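Glycoside hydrolase family 5 (Aspergillus oryzae, PDB 6LA0) acts as a family 5 glycoside hydrolase, a secreted rutinosidase that probably also releases glucose from the non-reducing ends of beta-1,3-glucans. Local coordinates at residues Asn269-Thr274 with Leu304-Phe309. Residues are numbered along the deposited sequence; the frame is centred on the assembly and turned at random.
Sequences NVTSET and LYQNSF. With NAG (2-acetamido-2-deoxy-beta-D-glucopyranose), chain G.
Ser272 OG accepts a hydrogen bond from Ser308 N (3.1 Å, 135° at the hydrogen) and donates to a water 2.7 Å from OG. That water in turn donates to Asn307 OD1, while Asn307 ND2 is held by the carbonyls of Thr303 and Asn344. With chi1 at -73°, OG stands anti to its own carbonyl carbon and beside the backbone N, where it reaches Ser308 N and the water. Backbone pairing is looser: Tyr305 N to Val270 O and Ser272 N to Gln306 O are both weak, and Thr271 CA-H points nearly straight (164°) at Tyr305 O. Thr271 and Gln306 run side by side, pointing the same way, with methyl CG2 3.5 Å from NE2 and 3.9 Å from Gln306 CB. At the other end, Asn269 OD1 meets the Tyr305 ring at its edge, near the plane, 3.4 Å from CD2. Leu304 CG sits over the centre of one ring face. Asn269 ND2 is bonded to C1 of an N-acetylglucosamine, whose acetyl methyl C8 lies 4.0 Å from Tyr305 OH. The contact thus joins, beside an N-glycosylation site, two consecutive beta-to-alpha loops, following strands 257-265 and 294-303, as expected of the TIM barrel of family 5 glycoside hydrolases.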
loop_
_atom_site.group_PDB
_atom_site.type_symbol
_atom_site.label_atom_id
_atom_site.label_comp_id
_atom_site.label_asym_id
_atom_site.label_seq_id
_atom_site.Cartn_x
_atom_site.Cartn_y
_atom_site.Cartn_z
ATOM N N ASN A 269 7.675 -15.970 14.415
ATOM C CA ASN A 269 7.959 -17.389 14.610
ATOM C C ASN A 269 6.759 -18.239 14.212
ATOM O O ASN A 269 5.936 -18.615 15.053
ATOM C CB ASN A 269 8.360 -17.668 16.061
ATOM C CG ASN A 269 8.953 -19.063 16.252
ATOM O OD1 ASN A 269 8.809 -19.941 15.394
ATOM N ND2 ASN A 269 9.624 -19.273 17.387
ATOM N N VAL A 270 6.696 -18.577 12.929
ATOM C CA VAL A 270 5.598 -19.323 12.329
ATOM C C VAL A 270 6.174 -20.037 11.112
ATOM O O VAL A 270 7.195 -19.615 10.560
ATOM C CB VAL A 270 4.416 -18.374 11.978
ATOM C CG1 VAL A 270 4.838 -17.310 10.963
ATOM C CG2 VAL A 270 3.186 -19.143 11.496
ATOM N N THR A 271 5.543 -21.139 10.715
ATOM C CA THR A 271 5.981 -21.945 9.583
ATOM C C THR A 271 4.877 -21.995 8.540
ATOM O O THR A 271 3.719 -21.668 8.817
ATOM C CB THR A 271 6.340 -23.381 10.001
ATOM O OG1 THR A 271 5.175 -24.032 10.521
ATOM C CG2 THR A 271 7.422 -23.378 11.065
ATOM N N SER A 272 5.236 -22.413 7.327
ATOM C CA SER A 272 4.213 -22.595 6.299
ATOM C C SER A 272 3.126 -23.569 6.776
ATOM O O SER A 272 1.929 -23.364 6.519
ATOM C CB SER A 272 4.870 -23.085 5.003
ATOM O OG SER A 272 5.598 -22.021 4.397
ATOM N N GLU A 273 3.530 -24.613 7.503
ATOM C CA GLU A 273 2.582 -25.590 8.032
ATOM C C GLU A 273 1.529 -24.935 8.909
ATOM O O GLU A 273 0.324 -25.089 8.664
ATOM C CB GLU A 273 3.338 -26.642 8.825
ATOM C CG GLU A 273 2.409 -27.826 9.140
ATOM C CD GLU A 273 2.093 -28.093 10.619
ATOM O OE1 GLU A 273 3.024 -28.143 11.453
ATOM O OE2 GLU A 273 0.922 -28.432 10.889
ATOM N N THR A 274 1.967 -24.099 9.847
ATOM C CA THR A 274 1.097 -23.536 10.876
ATOM C C THR A 274 0.559 -22.165 10.509
ATOM O O THR A 274 -0.149 -21.546 11.316
ATOM C CB THR A 274 1.855 -23.460 12.201
ATOM O OG1 THR A 274 3.053 -22.705 12.012
ATOM C CG2 THR A 274 2.220 -24.887 12.700
ATOM N N LEU A 304 8.796 -16.613 8.709
ATOM C CA LEU A 304 10.199 -16.537 9.094
ATOM C C LEU A 304 10.892 -17.886 8.914
ATOM O O LEU A 304 12.020 -17.941 8.406
ATOM C CB LEU A 304 10.339 -16.043 10.530
ATOM C CG LEU A 304 11.764 -15.977 11.078
ATOM C CD1 LEU A 304 12.621 -15.040 10.233
ATOM C CD2 LEU A 304 11.742 -15.525 12.525
ATOM N N TYR A 305 10.218 -18.986 9.277
ATOM C CA TYR A 305 10.820 -20.322 9.259
ATOM C C TYR A 305 10.107 -21.275 8.302
ATOM O O TYR A 305 8.918 -21.122 8.009
ATOM C CB TYR A 305 10.817 -20.945 10.663
ATOM C CG TYR A 305 11.622 -20.178 11.680
ATOM C CD1 TYR A 305 12.990 -20.017 11.528
ATOM C CD2 TYR A 305 11.008 -19.601 12.788
ATOM C CE1 TYR A 305 13.729 -19.312 12.457
ATOM C CE2 TYR A 305 11.744 -18.896 13.722
ATOM C CZ TYR A 305 13.103 -18.760 13.548
ATOM O OH TYR A 305 13.850 -18.061 14.464
ATOM N N GLN A 306 10.872 -22.248 7.791
ATOM C CA GLN A 306 10.361 -23.433 7.096
ATOM C C GLN A 306 9.339 -23.097 6.008
ATOM O O GLN A 306 8.204 -23.572 6.018
ATOM C CB GLN A 306 9.772 -24.420 8.105
ATOM C CG GLN A 306 10.826 -25.086 8.948
ATOM C CD GLN A 306 10.243 -26.127 9.866
ATOM O OE1 GLN A 306 9.999 -27.264 9.454
ATOM N NE2 GLN A 306 10.011 -25.747 11.120
ATOM N N ASN A 307 9.774 -22.296 5.034
ATOM C CA ASN A 307 8.898 -21.972 3.919
ATOM C C ASN A 307 8.760 -23.158 2.973
ATOM O O ASN A 307 9.740 -23.848 2.675
ATOM C CB ASN A 307 9.433 -20.768 3.154
ATOM C CG ASN A 307 9.211 -19.468 3.895
ATOM O OD1 ASN A 307 8.115 -18.893 3.863
ATOM N ND2 ASN A 307 10.248 -19.002 4.585
ATOM N N SER A 308 7.545 -23.359 2.457
ATOM C CA SER A 308 7.232 -24.544 1.664
ATOM C C SER A 308 6.597 -24.143 0.340
ATOM O O SER A 308 5.547 -23.489 0.333
ATOM C CB SER A 308 6.291 -25.472 2.448
ATOM O OG SER A 308 5.481 -26.210 1.555
ATOM N N PHE A 309 7.225 -24.544 -0.773
ATOM C CA PHE A 309 6.607 -24.394 -2.090
ATOM C C PHE A 309 5.214 -25.029 -2.126
ATOM O O PHE A 309 4.254 -24.437 -2.634
ATOM C CB PHE A 309 7.457 -25.065 -3.183
ATOM C CG PHE A 309 8.808 -24.453 -3.446
ATOM C CD1 PHE A 309 8.995 -23.078 -3.499
ATOM C CD2 PHE A 309 9.897 -25.288 -3.757
ATOM C CE1 PHE A 309 10.257 -22.539 -3.805
ATOM C CE2 PHE A 309 11.144 -24.756 -4.052
ATOM C CZ PHE A 309 11.323 -23.377 -4.076
HETATM C C1 NAG G . 10.201 -20.566 17.679
HETATM C C2 NAG G . 11.340 -20.516 18.707
HETATM C C3 NAG G . 11.844 -21.927 19.007
HETATM C C4 NAG G . 10.691 -22.831 19.422
HETATM C C5 NAG G . 9.589 -22.799 18.369
HETATM C C6 NAG G . 8.361 -23.574 18.781
HETATM C C7 NAG G . 13.105 -18.846 19.051
HETATM C C8 NAG G . 14.206 -18.052 18.412
HETATM N N2 NAG G . 12.430 -19.672 18.244
HETATM O O3 NAG G . 12.825 -21.877 20.039
HETATM O O4 NAG G . 11.137 -24.175 19.581
HETATM O O5 NAG G . 9.163 -21.447 18.151
HETATM O O6 NAG G . 7.177 -22.839 18.499
HETATM O O7 NAG G . 12.840 -18.744 20.242
HETATM O O HOH W 1 5.312 -19.616 3.182
HETATM O O HOH W 2 6.407 -25.561 6.962
#